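PDB 3A5V: alpha-galactosidase from Umbelopsis vinacea, which hydrolyses terminal alpha-linked galactose residues from galactosides, as a tetrameric family 27 glycoside hydrolase. Local coordinates for residues N351-L363 and K367-D379. Sequence-based numbering, arbitrary orientation.
Sequences NVDSSRSIEVRDL and KSLGNFSNHITLD. With NAG (2-acetamido-2-deoxy-beta-D-glucopyranose), chain D.
With CG anti to the backbone N (chi1 -176°) and the chain extended beyond it, Glu359 reaches along the neighbouring strand to Ser368, whose own OG, also anti to its N, comes to meet it. Ser368 OG donates to the anti lone pair of Glu359 OE2 at 2.5 Å, and the same hydroxyl accepts from Gly370 N in an ST turn. Cut back to an alanine here, Glu359 would lose its carboxylate, which is likely to leave the Ser368 hydroxyl without its acceptor. Asn371 carries the glycan: its ND2 is bonded to NAG C1, and its remaining N-H points almost straight, in the amide plane, at Ser357 OG (2.9 Å). The sugar lies against strand 358-362, where Glu359 N donates to NAG O6 at 3.1 Å. On the other side of the sheet, Phe372 crosses Val360 at about a right angle, CD1 to CG2 3.7 Å, while Ile376 CD1 sits over the ring face. Leu388 and Phe390 also pack on Val360. Backbone bonds such as Val360 N to Gly370 O (2.9 Å) pair strands 358-362 and 367-372 as an antiparallel hairpin with a beta bulge, the glycosylated edge of the C-terminal beta sandwich.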
loop_
_atom_site.group_PDB
_atom_site.type_symbol
_atom_site.label_atom_id
_atom_site.label_comp_id
_atom_site.label_asym_id
_atom_site.label_seq_id
_atom_site.Cartn_x
_atom_site.Cartn_y
_atom_site.Cartn_z
ATOM N N ASN A 351 -28.186 -22.944 13.593
ATOM C CA ASN A 351 -29.588 -22.714 13.973
ATOM C C ASN A 351 -30.498 -22.424 12.782
ATOM O O ASN A 351 -31.146 -21.386 12.717
ATOM C CB ASN A 351 -29.664 -21.606 15.022
ATOM C CG ASN A 351 -28.694 -21.849 16.174
ATOM O OD1 ASN A 351 -27.790 -21.052 16.419
ATOM N ND2 ASN A 351 -28.837 -22.988 16.832
ATOM N N VAL A 352 -30.506 -23.349 11.833
ATOM C CA VAL A 352 -31.283 -23.195 10.610
ATOM C C VAL A 352 -31.982 -24.510 10.365
ATOM O O VAL A 352 -31.369 -25.584 10.422
ATOM C CB VAL A 352 -30.397 -22.814 9.376
ATOM C CG1 VAL A 352 -31.254 -22.763 8.074
ATOM C CG2 VAL A 352 -29.642 -21.479 9.621
ATOM N N ASP A 353 -33.279 -24.421 10.124
ATOM C CA ASP A 353 -34.058 -25.579 9.743
ATOM C C ASP A 353 -34.219 -25.614 8.224
ATOM O O ASP A 353 -35.045 -24.871 7.652
ATOM C CB ASP A 353 -35.418 -25.532 10.450
ATOM C CG ASP A 353 -36.332 -26.655 10.026
ATOM O OD1 ASP A 353 -35.847 -27.619 9.404
ATOM O OD2 ASP A 353 -37.544 -26.549 10.309
ATOM N N SER A 354 -33.446 -26.487 7.572
ATOM C CA SER A 354 -33.457 -26.573 6.106
ATOM C C SER A 354 -34.756 -27.145 5.554
ATOM O O SER A 354 -35.075 -26.934 4.384
ATOM C CB SER A 354 -32.245 -27.346 5.558
ATOM O OG SER A 354 -31.999 -28.524 6.299
ATOM N N SER A 355 -35.527 -27.844 6.391
ATOM C CA SER A 355 -36.821 -28.401 5.943
ATOM C C SER A 355 -37.985 -27.411 6.056
ATOM O O SER A 355 -39.097 -27.728 5.657
ATOM C CB SER A 355 -37.176 -29.671 6.723
ATOM O OG SER A 355 -37.477 -29.356 8.073
ATOM N N ARG A 356 -37.732 -26.219 6.594
ATOM C CA ARG A 356 -38.793 -25.222 6.812
ATOM C C ARG A 356 -39.410 -24.784 5.487
ATOM O O ARG A 356 -38.695 -24.344 4.577
ATOM C CB ARG A 356 -38.243 -24.012 7.582
ATOM C CG ARG A 356 -39.263 -22.911 7.910
ATOM C CD ARG A 356 -40.019 -23.150 9.199
ATOM N NE ARG A 356 -39.154 -23.528 10.323
ATOM C CZ ARG A 356 -38.749 -22.703 11.286
ATOM N NH1 ARG A 356 -39.119 -21.433 11.282
ATOM N NH2 ARG A 356 -37.975 -23.154 12.268
ATOM N N SER A 357 -40.730 -24.929 5.389
ATOM C CA SER A 357 -41.496 -24.528 4.200
ATOM C C SER A 357 -41.788 -23.045 4.274
ATOM O O SER A 357 -42.340 -22.566 5.274
ATOM C CB SER A 357 -42.821 -25.315 4.103
ATOM O OG SER A 357 -43.595 -24.845 3.013
ATOM N N ILE A 358 -41.420 -22.321 3.213
ATOM C CA ILE A 358 -41.485 -20.856 3.196
ATOM C C ILE A 358 -41.956 -20.390 1.819
ATOM O O ILE A 358 -41.511 -20.918 0.792
ATOM C CB ILE A 358 -40.090 -20.205 3.528
ATOM C CG1 ILE A 358 -39.582 -20.643 4.911
ATOM C CG2 ILE A 358 -40.146 -18.662 3.468
ATOM C CD1 ILE A 358 -38.092 -20.323 5.147
ATOM N N GLU A 359 -42.862 -19.412 1.809
ATOM C CA GLU A 359 -43.334 -18.814 0.571
ATOM C C GLU A 359 -42.284 -17.857 0.015
ATOM O O GLU A 359 -41.736 -17.025 0.745
ATOM C CB GLU A 359 -44.642 -18.033 0.772
ATOM C CG GLU A 359 -45.180 -17.489 -0.555
ATOM C CD GLU A 359 -46.358 -16.518 -0.434
ATOM O OE1 GLU A 359 -46.756 -16.152 0.686
ATOM O OE2 GLU A 359 -46.864 -16.105 -1.502
ATOM N N VAL A 360 -42.038 -17.969 -1.287
ATOM C CA VAL A 360 -41.057 -17.125 -1.968
ATOM C C VAL A 360 -41.776 -16.318 -3.039
ATOM O O VAL A 360 -42.528 -16.879 -3.850
ATOM C CB VAL A 360 -39.942 -17.972 -2.631
ATOM C CG1 VAL A 360 -38.911 -17.053 -3.339
ATOM C CG2 VAL A 360 -39.251 -18.865 -1.582
ATOM N N ARG A 361 -41.543 -15.011 -3.034
ATOM C CA ARG A 361 -42.154 -14.104 -4.014
ATOM C C ARG A 361 -41.077 -13.552 -4.951
ATOM O O ARG A 361 -39.970 -13.217 -4.511
ATOM C CB ARG A 361 -42.839 -12.953 -3.280
ATOM C CG ARG A 361 -43.504 -11.922 -4.182
ATOM C CD ARG A 361 -44.256 -10.885 -3.345
ATOM N NE ARG A 361 -45.005 -9.932 -4.178
ATOM C CZ ARG A 361 -46.216 -10.161 -4.688
ATOM N NH1 ARG A 361 -46.825 -11.335 -4.489
ATOM N NH2 ARG A 361 -46.810 -9.225 -5.428
ATOM N N ASP A 362 -41.411 -13.455 -6.234
ATOM C CA ASP A 362 -40.526 -12.843 -7.220
ATOM C C ASP A 362 -40.928 -11.375 -7.299
ATOM O O ASP A 362 -42.047 -11.054 -7.733
ATOM C CB ASP A 362 -40.662 -13.544 -8.577
ATOM C CG ASP A 362 -39.673 -13.028 -9.626
ATOM O OD1 ASP A 362 -39.439 -11.791 -9.711
ATOM O OD2 ASP A 362 -39.136 -13.868 -10.384
ATOM N N LEU A 363 -40.018 -10.493 -6.874
ATOM C CA LEU A 363 -40.328 -9.062 -6.734
ATOM C C LEU A 363 -40.413 -8.290 -8.048
ATOM O O LEU A 363 -41.157 -7.297 -8.150
ATOM C CB LEU A 363 -39.338 -8.381 -5.777
ATOM C CG LEU A 363 -39.323 -8.918 -4.340
ATOM C CD1 LEU A 363 -38.525 -7.959 -3.476
ATOM C CD2 LEU A 363 -40.757 -9.111 -3.757
ATOM N N LYS A 367 -45.111 -11.645 -8.190
ATOM C CA LYS A 367 -45.961 -12.814 -8.017
ATOM C C LYS A 367 -45.334 -13.803 -7.047
ATOM O O LYS A 367 -44.102 -13.914 -6.955
ATOM C CB LYS A 367 -46.250 -13.493 -9.355
ATOM C CG LYS A 367 -45.047 -14.131 -9.995
ATOM C CD LYS A 367 -45.431 -14.999 -11.184
ATOM C CE LYS A 367 -44.177 -15.573 -11.841
ATOM N NZ LYS A 367 -44.497 -16.162 -13.171
ATOM N N SER A 368 -46.198 -14.513 -6.330
ATOM C CA SER A 368 -45.772 -15.613 -5.488
ATOM C C SER A 368 -45.282 -16.766 -6.349
ATOM O O SER A 368 -45.918 -17.115 -7.351
ATOM C CB SER A 368 -46.926 -16.108 -4.620
ATOM O OG SER A 368 -46.473 -17.162 -3.779
ATOM N N LEU A 369 -44.153 -17.354 -5.958
ATOM C CA LEU A 369 -43.683 -18.575 -6.600
ATOM C C LEU A 369 -44.170 -19.813 -5.861
ATOM O O LEU A 369 -43.881 -20.926 -6.285
ATOM C CB LEU A 369 -42.149 -18.595 -6.732
ATOM C CG LEU A 369 -41.503 -17.452 -7.537
ATOM C CD1 LEU A 369 -39.972 -17.611 -7.532
ATOM C CD2 LEU A 369 -42.071 -17.359 -8.984
ATOM N N GLY A 370 -44.911 -19.614 -4.773
ATOM C CA GLY A 370 -45.371 -20.720 -3.936
ATOM C C GLY A 370 -44.410 -20.982 -2.788
ATOM O O GLY A 370 -43.512 -20.176 -2.527
ATOM N N ASN A 371 -44.610 -22.104 -2.103
ATOM C CA ASN A 371 -43.774 -22.496 -0.974
ATOM C C ASN A 371 -42.668 -23.446 -1.411
ATOM O O ASN A 371 -42.862 -24.255 -2.325
ATOM C CB ASN A 371 -44.619 -23.180 0.107
ATOM C CG ASN A 371 -45.271 -22.192 1.069
ATOM O OD1 ASN A 371 -45.846 -21.186 0.646
ATOM N ND2 ASN A 371 -45.182 -22.496 2.377
ATOM N N PHE A 372 -41.524 -23.352 -0.734
ATOM C CA PHE A 372 -40.348 -24.178 -0.995
ATOM C C PHE A 372 -39.747 -24.600 0.348
ATOM O O PHE A 372 -39.923 -23.896 1.347
ATOM C CB PHE A 372 -39.289 -23.354 -1.759
ATOM C CG PHE A 372 -39.710 -22.945 -3.144
ATOM C CD1 PHE A 372 -40.554 -21.849 -3.338
ATOM C CD2 PHE A 372 -39.268 -23.663 -4.256
ATOM C CE1 PHE A 372 -40.954 -21.469 -4.625
ATOM C CE2 PHE A 372 -39.665 -23.292 -5.552
ATOM C CZ PHE A 372 -40.509 -22.191 -5.731
ATOM N N SER A 373 -39.045 -25.735 0.365
ATOM C CA SER A 373 -38.171 -26.110 1.482
ATOM C C SER A 373 -36.805 -26.473 0.924
ATOM O O SER A 373 -36.696 -26.816 -0.259
ATOM C CB SER A 373 -38.755 -27.256 2.320
ATOM O OG SER A 373 -38.838 -28.435 1.565
ATOM N N ASN A 374 -35.785 -26.376 1.782
ATOM C CA ASN A 374 -34.418 -26.853 1.516
ATOM C C ASN A 374 -33.578 -26.012 0.548
ATOM O O ASN A 374 -32.445 -25.653 0.869
ATOM C CB ASN A 374 -34.428 -28.317 1.043
ATOM C CG ASN A 374 -34.777 -29.291 2.159
ATOM O OD1 ASN A 374 -35.918 -29.711 2.269
ATOM N ND2 ASN A 374 -33.798 -29.637 2.997
ATOM N N HIS A 375 -34.133 -25.732 -0.635
ATOM C CA HIS A 375 -33.404 -25.015 -1.689
ATOM C C HIS A 375 -34.415 -24.519 -2.715
ATOM O O HIS A 375 -35.550 -25.010 -2.769
ATOM C CB HIS A 375 -32.401 -25.941 -2.399
ATOM C CG HIS A 375 -33.056 -27.098 -3.095
ATOM N ND1 HIS A 375 -33.006 -28.381 -2.603
ATOM C CD2 HIS A 375 -33.806 -27.155 -4.223
ATOM C CE1 HIS A 375 -33.689 -29.185 -3.400
ATOM N NE2 HIS A 375 -34.191 -28.463 -4.385
ATOM N N ILE A 376 -33.991 -23.567 -3.537
ATOM C CA ILE A 376 -34.794 -23.147 -4.676
ATOM C C ILE A 376 -33.896 -23.078 -5.922
ATOM O O ILE A 376 -32.778 -22.566 -5.856
ATOM C CB ILE A 376 -35.478 -21.772 -4.404
ATOM C CG1 ILE A 376 -36.435 -21.398 -5.561
ATOM C CG2 ILE A 376 -34.418 -20.683 -4.103
ATOM C CD1 ILE A 376 -37.372 -20.217 -5.250
ATOM N N THR A 377 -34.387 -23.596 -7.047
ATOM C CA THR A 377 -33.639 -23.552 -8.301
ATOM C C THR A 377 -34.440 -22.754 -9.328
ATOM O O THR A 377 -35.615 -23.055 -9.574
ATOM C CB THR A 377 -33.325 -24.996 -8.836
ATOM O OG1 THR A 377 -32.519 -25.702 -7.877
ATOM C CG2 THR A 377 -32.561 -24.948 -10.179
ATOM N N LEU A 378 -33.815 -21.748 -9.929
ATOM C CA LEU A 378 -34.509 -20.873 -10.891
ATOM C C LEU A 378 -33.653 -20.561 -12.107
ATOM O O LEU A 378 -32.420 -20.521 -12.013
ATOM C CB LEU A 378 -34.895 -19.541 -10.228
ATOM C CG LEU A 378 -35.899 -19.544 -9.077
ATOM C CD1 LEU A 378 -36.027 -18.134 -8.534
ATOM C CD2 LEU A 378 -37.265 -20.067 -9.527
ATOM N N ASP A 379 -34.326 -20.301 -13.229
ATOM C CA ASP A 379 -33.681 -19.766 -14.437
ATOM C C ASP A 379 -33.249 -18.317 -14.214
ATOM O O ASP A 379 -34.055 -17.481 -13.814
ATOM C CB ASP A 379 -34.657 -19.786 -15.608
ATOM C CG ASP A 379 -34.972 -21.189 -16.083
ATOM O OD1 ASP A 379 -34.031 -21.948 -16.358
ATOM O OD2 ASP A 379 -36.168 -21.512 -16.207
HETATM C C1 NAG D . -45.843 -21.610 3.310
HETATM C C2 NAG D . -46.319 -22.556 4.427
HETATM C C3 NAG D . -46.914 -21.768 5.598
HETATM C C4 NAG D . -45.935 -20.694 6.078
HETATM C C5 NAG D . -45.424 -19.865 4.885
HETATM C C6 NAG D . -44.359 -18.859 5.330
HETATM C C7 NAG D . -47.129 -24.834 4.111
HETATM C C8 NAG D . -48.076 -25.740 3.371
HETATM N N2 NAG D . -47.284 -23.524 3.923
HETATM O O3 NAG D . -47.222 -22.639 6.667
HETATM O O4 NAG D . -46.591 -19.816 6.973
HETATM O O5 NAG D . -44.909 -20.704 3.878
HETATM O O6 NAG D . -44.014 -18.004 4.267
HETATM O O7 NAG D . -46.274 -25.313 4.870
#